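Local coordinates for protein endoribonuclease YbeY (Aquifex aeolicus, PDB 1OZ9) that probably acts as a zinc-dependent, single-strand-specific endoribonuclease in maturation of the 16S rRNA 3' end and in 70S ribosome quality control, at residues I113-V118 against K134-E139; T67-F72 against V87-D92. One frame throughout, in Å; residues are numbered along the deposited sequence.

Contact 1 (I113-V118 against K134-E139); sequences IVHGIV and KFRELE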
loop_
_atom_site.group_PDB
_atom_site.type_symbol
_atom_site.label_atom_id
_atom_site.label_comp_id
_atom_site.label_asym_id
_atom_site.label_seq_id
_atom_site.Cartn_x
_atom_site.Cartn_y
_atom_site.Cartn_z
ATOM N N ILE A 113 -0.334 -0.161 3.762
ATOM C CA ILE A 113 0.776 0.300 2.912
ATOM C C ILE A 113 1.649 -0.869 2.515
ATOM O O ILE A 113 2.012 -1.025 1.351
ATOM C CB ILE A 113 1.623 1.316 3.675
ATOM C CG1 ILE A 113 0.870 2.638 3.730
ATOM C CG2 ILE A 113 2.996 1.537 2.985
ATOM C CD1 ILE A 113 1.435 3.616 4.773
ATOM N N VAL A 114 1.987 -1.708 3.485
ATOM C CA VAL A 114 2.814 -2.896 3.199
ATOM C C VAL A 114 2.073 -3.813 2.254
ATOM O O VAL A 114 2.643 -4.294 1.258
ATOM C CB VAL A 114 3.189 -3.616 4.514
ATOM C CG1 VAL A 114 3.976 -4.929 4.266
ATOM C CG2 VAL A 114 4.026 -2.640 5.374
ATOM N N HIS A 115 0.795 -4.041 2.534
ATOM C CA HIS A 115 0.016 -4.933 1.678
ATOM C C HIS A 115 0.038 -4.392 0.236
ATOM O O HIS A 115 0.255 -5.143 -0.722
ATOM C CB HIS A 115 -1.411 -5.025 2.207
ATOM C CG HIS A 115 -2.237 -6.083 1.549
ATOM N ND1 HIS A 115 -2.258 -7.392 1.989
ATOM C CD2 HIS A 115 -3.085 -6.022 0.494
ATOM C CE1 HIS A 115 -3.096 -8.090 1.239
ATOM N NE2 HIS A 115 -3.599 -7.286 0.317
ATOM N N GLY A 116 -0.172 -3.086 0.086
ATOM C CA GLY A 116 -0.194 -2.475 -1.243
ATOM C C GLY A 116 1.142 -2.576 -1.983
ATOM O O GLY A 116 1.191 -2.837 -3.194
ATOM N N ILE A 117 2.235 -2.378 -1.247
ATOM C CA ILE A 117 3.559 -2.418 -1.856
ATOM C C ILE A 117 3.842 -3.815 -2.356
ATOM O O ILE A 117 4.372 -3.983 -3.459
ATOM C CB ILE A 117 4.638 -1.962 -0.877
ATOM C CG1 ILE A 117 4.478 -0.461 -0.651
ATOM C CG2 ILE A 117 6.072 -2.252 -1.434
ATOM C CD1 ILE A 117 5.375 0.095 0.416
ATOM N N VAL A 118 3.531 -4.820 -1.550
ATOM C CA VAL A 118 3.788 -6.195 -1.972
ATOM C C VAL A 118 3.004 -6.542 -3.250
ATOM O O VAL A 118 3.526 -7.212 -4.159
ATOM C CB VAL A 118 3.470 -7.212 -0.831
ATOM C CG1 VAL A 118 3.666 -8.685 -1.326
ATOM C CG2 VAL A 118 4.358 -6.892 0.409
ATOM N N LYS A 134 3.843 -17.152 -0.836
ATOM C CA LYS A 134 4.924 -16.191 -1.048
ATOM C C LYS A 134 4.508 -14.774 -0.727
ATOM O O LYS A 134 5.335 -13.982 -0.279
ATOM C CB LYS A 134 5.476 -16.256 -2.472
ATOM C CG LYS A 134 5.976 -17.644 -2.886
ATOM C CD LYS A 134 7.137 -18.135 -2.018
ATOM C CE LYS A 134 8.372 -17.232 -2.141
ATOM N NZ LYS A 134 9.611 -18.041 -1.855
ATOM N N PHE A 135 3.242 -14.432 -0.962
ATOM C CA PHE A 135 2.779 -13.083 -0.668
ATOM C C PHE A 135 2.880 -12.824 0.833
ATOM O O PHE A 135 3.421 -11.811 1.282
ATOM C CB PHE A 135 1.321 -12.900 -1.108
ATOM C CG PHE A 135 0.806 -11.493 -0.924
ATOM C CD1 PHE A 135 0.641 -10.636 -2.021
ATOM C CD2 PHE A 135 0.487 -11.022 0.332
ATOM C CE1 PHE A 135 0.158 -9.345 -1.858
ATOM C CE2 PHE A 135 0.030 -9.700 0.503
ATOM C CZ PHE A 135 -0.132 -8.873 -0.584
ATOM N N ARG A 136 2.317 -13.747 1.602
ATOM C CA ARG A 136 2.287 -13.608 3.048
ATOM C C ARG A 136 3.668 -13.659 3.673
ATOM O O ARG A 136 3.946 -12.864 4.530
ATOM C CB ARG A 136 1.388 -14.677 3.684
ATOM C CG ARG A 136 -0.104 -14.473 3.395
ATOM C CD ARG A 136 -0.687 -13.077 3.690
ATOM N NE ARG A 136 -2.147 -13.106 3.535
ATOM C CZ ARG A 136 -2.943 -12.040 3.392
ATOM N NH1 ARG A 136 -2.442 -10.817 3.387
ATOM N NH2 ARG A 136 -4.264 -12.221 3.262
ATOM N N GLU A 137 4.526 -14.588 3.262
ATOM C CA GLU A 137 5.901 -14.558 3.774
ATOM C C GLU A 137 6.560 -13.159 3.558
ATOM O O GLU A 137 7.129 -12.586 4.486
ATOM C CB GLU A 137 6.732 -15.708 3.182
ATOM C CG GLU A 137 6.215 -17.094 3.596
ATOM C CD GLU A 137 7.067 -18.245 3.088
ATOM O OE1 GLU A 137 7.793 -18.026 2.079
ATOM O OE2 GLU A 137 7.012 -19.358 3.698
ATOM N N LEU A 138 6.408 -12.564 2.372
ATOM C CA LEU A 138 7.028 -11.254 2.118
ATOM C C LEU A 138 6.404 -10.137 2.952
ATOM O O LEU A 138 7.081 -9.272 3.513
ATOM C CB LEU A 138 6.950 -10.891 0.631
ATOM C CG LEU A 138 7.884 -9.751 0.248
ATOM C CD1 LEU A 138 9.307 -10.184 0.620
ATOM C CD2 LEU A 138 7.789 -9.472 -1.243
ATOM N N GLU A 139 5.086 -10.158 3.054
ATOM C CA GLU A 139 4.387 -9.171 3.832
ATOM C C GLU A 139 4.781 -9.265 5.323
ATOM O O GLU A 139 5.044 -8.249 5.986
ATOM C CB GLU A 139 2.902 -9.428 3.635
ATOM C CG GLU A 139 1.983 -8.502 4.386
ATOM C CD GLU A 139 0.531 -8.790 4.069
ATOM O OE1 GLU A 139 0.156 -9.983 4.070
ATOM O OE2 GLU A 139 -0.231 -7.834 3.822
#
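H115 and V118 of helix 105-120 pack on F135 and E139 of helix 129-147 in a helix-helix contact, an apolar patch around F135 next to a polar cluster of H115, E139 and R136; the axes of the two segments approach to 10.0 Å. V118 CG1 lies over one face of the F135 ring, 3.7 Å from its centroid, and L138 CD2 comes to the same methyl. F135 CZ sits over a face of the H115 imidazole, the ring planes inclined at 55°. E139 CG is anti to the backbone N (chi1 179°) and the chain extended beyond, carrying the carboxylate across to H115. At the imidazole edge, ND1 gives its hydrogen to E139 OE2 (2.8 Å), met on the syn side but 28° out of the carboxylate plane. E139 OE1 uses its syn lone pair for a salt bridge to R136 NH1 at 2.8 Å, so each oxygen has its own donor, which fixes the turn of the group. V114 CG1 rests against E139 CG. An alanine at E139 would probably leave H115 ND1 and R136 NH1 without their acceptor, V114 less packed and the imidazole freer to turn. H119 and H125 stand close by, consistent with a three-histidine zinc site whose ligand H115 is oriented by a second-shell carboxylate.

Contact 2 (T67-F72 against V87-D92); sequences TDVLSF and VVISQD
V69 and L70 pair with I89 and V88 as the antiparallel strands of a beta hairpin, strand 69-78 against strand 81-90. L70 and V88 form the hydrogen-bonded pair: L70 N reaches V88 O at 2.8 Å, and V88 N returns to L70 O at 2.9 Å. Just before the strand, D68 O accepts the N-H of S90 at 3.0 Å.

V69 shows how the face that V69, S71, V87 and I89 turn toward helix 105-120 is filled. Its CB sits 3.9 Å from V88 O and also near I89 CG1, with I89 its partner in a non-hydrogen-bonded pair. At the branch, CG2 is anti to the backbone N and lies over the neighbouring strand, 3.6 Å from V88 O; it meets V87 CG1 at 3.7 Å and I89 CG1 at the same separation, so it touches both. The other methyl, CG1, is held between the backbone N and the carbonyl carbon (chi1 58°) and meets H115 CD2 at 3.9 Å. L112 of helix 105-120 also touches this valine.

On the face of L70 and V88, V88 CG2 comes to the edge of the F72 ring, close to its plane, 3.5 Å from CE1; Y60 meets the same ring edge-to-face. At the end of the strand S90 becomes the N-cap of helix 91-101: its OG is hydrogen-bonded to T93 N and to D50 OD1, while its CB packs on T67 O.

Strand 69-78 lies at the margin of the mixed sheet, antiparallel to its neighbour, and S71 comes close to H119. An antiparallel edge strand bordering the helix that carries two of the three probable zinc histidines is characteristic of the matrix-metalloproteinase-type fold.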
loop_
_atom_site.group_PDB
_atom_site.type_symbol
_atom_site.label_atom_id
_atom_site.label_comp_id
_atom_site.label_asym_id
_atom_site.label_seq_id
_atom_site.Cartn_x
_atom_site.Cartn_y
_atom_site.Cartn_z
ATOM N N THR A 67 -13.243 -0.320 -1.010
ATOM C CA THR A 67 -12.345 -1.350 -0.512
ATOM C C THR A 67 -11.267 -0.681 0.338
ATOM O O THR A 67 -11.267 0.551 0.475
ATOM C CB THR A 67 -11.750 -2.179 -1.674
ATOM O OG1 THR A 67 -11.018 -3.280 -1.130
ATOM C CG2 THR A 67 -10.686 -1.357 -2.442
ATOM N N ASP A 68 -10.374 -1.451 0.945
ATOM C CA ASP A 68 -9.339 -0.839 1.791
ATOM C C ASP A 68 -8.106 -0.312 1.039
ATOM O O ASP A 68 -7.599 0.807 1.314
ATOM C CB ASP A 68 -8.895 -1.791 2.898
ATOM C CG ASP A 68 -8.555 -3.198 2.394
ATOM O OD1 ASP A 68 -8.596 -3.484 1.156
ATOM O OD2 ASP A 68 -8.277 -4.112 3.223
ATOM N N VAL A 69 -7.612 -1.094 0.089
ATOM C CA VAL A 69 -6.412 -0.657 -0.616
ATOM C C VAL A 69 -6.416 -1.181 -2.058
ATOM O O VAL A 69 -6.851 -2.304 -2.318
ATOM C CB VAL A 69 -5.145 -1.177 0.136
ATOM C CG1 VAL A 69 -5.154 -2.739 0.269
ATOM C CG2 VAL A 69 -3.798 -0.640 -0.466
ATOM N N LEU A 70 -5.916 -0.371 -2.984
ATOM C CA LEU A 70 -5.726 -0.807 -4.350
ATOM C C LEU A 70 -4.307 -0.443 -4.769
ATOM O O LEU A 70 -3.781 0.598 -4.351
ATOM C CB LEU A 70 -6.743 -0.161 -5.274
ATOM C CG LEU A 70 -8.200 -0.640 -5.104
ATOM C CD1 LEU A 70 -9.102 0.201 -5.984
ATOM C CD2 LEU A 70 -8.386 -2.097 -5.479
ATOM N N SER A 71 -3.675 -1.284 -5.573
ATOM C CA SER A 71 -2.338 -0.946 -6.058
ATOM C C SER A 71 -2.321 -0.874 -7.589
ATOM O O SER A 71 -2.926 -1.725 -8.264
ATOM C CB SER A 71 -1.361 -2.028 -5.584
ATOM O OG SER A 71 -1.665 -3.187 -6.359
ATOM N N PHE A 72 -1.626 0.119 -8.149
ATOM C CA PHE A 72 -1.617 0.333 -9.597
ATOM C C PHE A 72 -0.191 0.390 -10.137
ATOM O O PHE A 72 0.478 1.400 -9.963
ATOM C CB PHE A 72 -2.303 1.668 -9.935
ATOM C CG PHE A 72 -3.708 1.777 -9.404
ATOM C CD1 PHE A 72 -3.955 2.356 -8.181
ATOM C CD2 PHE A 72 -4.761 1.248 -10.100
ATOM C CE1 PHE A 72 -5.249 2.418 -7.669
ATOM C CE2 PHE A 72 -6.064 1.326 -9.595
ATOM C CZ PHE A 72 -6.298 1.925 -8.394
ATOM N N VAL A 87 -0.123 3.277 -4.611
ATOM C CA VAL A 87 -0.909 2.540 -3.608
ATOM C C VAL A 87 -1.960 3.528 -3.123
ATOM O O VAL A 87 -1.614 4.642 -2.722
ATOM C CB VAL A 87 -0.083 2.113 -2.414
ATOM C CG1 VAL A 87 -0.987 1.547 -1.334
ATOM C CG2 VAL A 87 0.937 1.023 -2.848
ATOM N N VAL A 88 -3.234 3.142 -3.180
ATOM C CA VAL A 88 -4.319 4.037 -2.784
ATOM C C VAL A 88 -5.093 3.348 -1.653
ATOM O O VAL A 88 -5.564 2.215 -1.842
ATOM C CB VAL A 88 -5.280 4.258 -3.972
ATOM C CG1 VAL A 88 -6.445 5.197 -3.578
ATOM C CG2 VAL A 88 -4.519 4.815 -5.171
ATOM N N ILE A 89 -5.270 4.052 -0.518
ATOM C CA ILE A 89 -5.912 3.498 0.661
ATOM C C ILE A 89 -7.090 4.367 1.062
ATOM O O ILE A 89 -6.993 5.593 1.009
ATOM C CB ILE A 89 -4.880 3.524 1.805
ATOM C CG1 ILE A 89 -3.816 2.459 1.515
ATOM C CG2 ILE A 89 -5.576 3.318 3.176
ATOM C CD1 ILE A 89 -2.571 2.533 2.405
ATOM N N SER A 90 -8.191 3.755 1.456
ATOM C CA SER A 90 -9.312 4.543 1.932
ATOM C C SER A 90 -9.232 4.621 3.445
ATOM O O SER A 90 -9.292 3.599 4.149
ATOM C CB SER A 90 -10.659 3.916 1.573
ATOM O OG SER A 90 -11.697 4.630 2.274
ATOM N N GLN A 91 -9.117 5.839 3.946
ATOM C CA GLN A 91 -9.170 6.039 5.379
ATOM C C GLN A 91 -10.489 5.554 5.968
ATOM O O GLN A 91 -10.515 5.031 7.070
ATOM C CB GLN A 91 -8.962 7.527 5.728
ATOM C CG GLN A 91 -8.977 7.770 7.217
ATOM C CD GLN A 91 -8.827 9.253 7.540
ATOM O OE1 GLN A 91 -9.805 9.949 7.861
ATOM N NE2 GLN A 91 -7.618 9.726 7.454
ATOM N N ASP A 92 -11.590 5.769 5.252
ATOM C CA ASP A 92 -12.908 5.371 5.732
ATOM C C ASP A 92 -12.959 3.877 6.016
ATOM O O ASP A 92 -13.460 3.437 7.055
ATOM C CB ASP A 92 -13.977 5.650 4.690
ATOM C CG ASP A 92 -14.220 7.123 4.458
ATOM O OD1 ASP A 92 -13.859 7.968 5.333
ATOM O OD2 ASP A 92 -14.782 7.514 3.412
#

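From the N terminus the chain lays down strand 10-15, helix 22-35, strand 41-48 and helix 50-61 before contact 2 begins. Contact 2 closes a span of 14 residues, mostly strand, and its second segment runs straight into helix 91-101. Helix 105-120 follows, and contact 1 closes a span of 15 residues that runs from H119, near the end of that helix, past H125 into the start of helix 129-147. The two come in series, neither nesting nor crossing. In space they meet: I113 CG1 packs on I89 CD1 at 3.7 Å, and the G116 backbone lies against S71 and V87. Helix 105-120 thus touches hairpin and C-terminal helix, bringing H115 and H119 next to the edge strand.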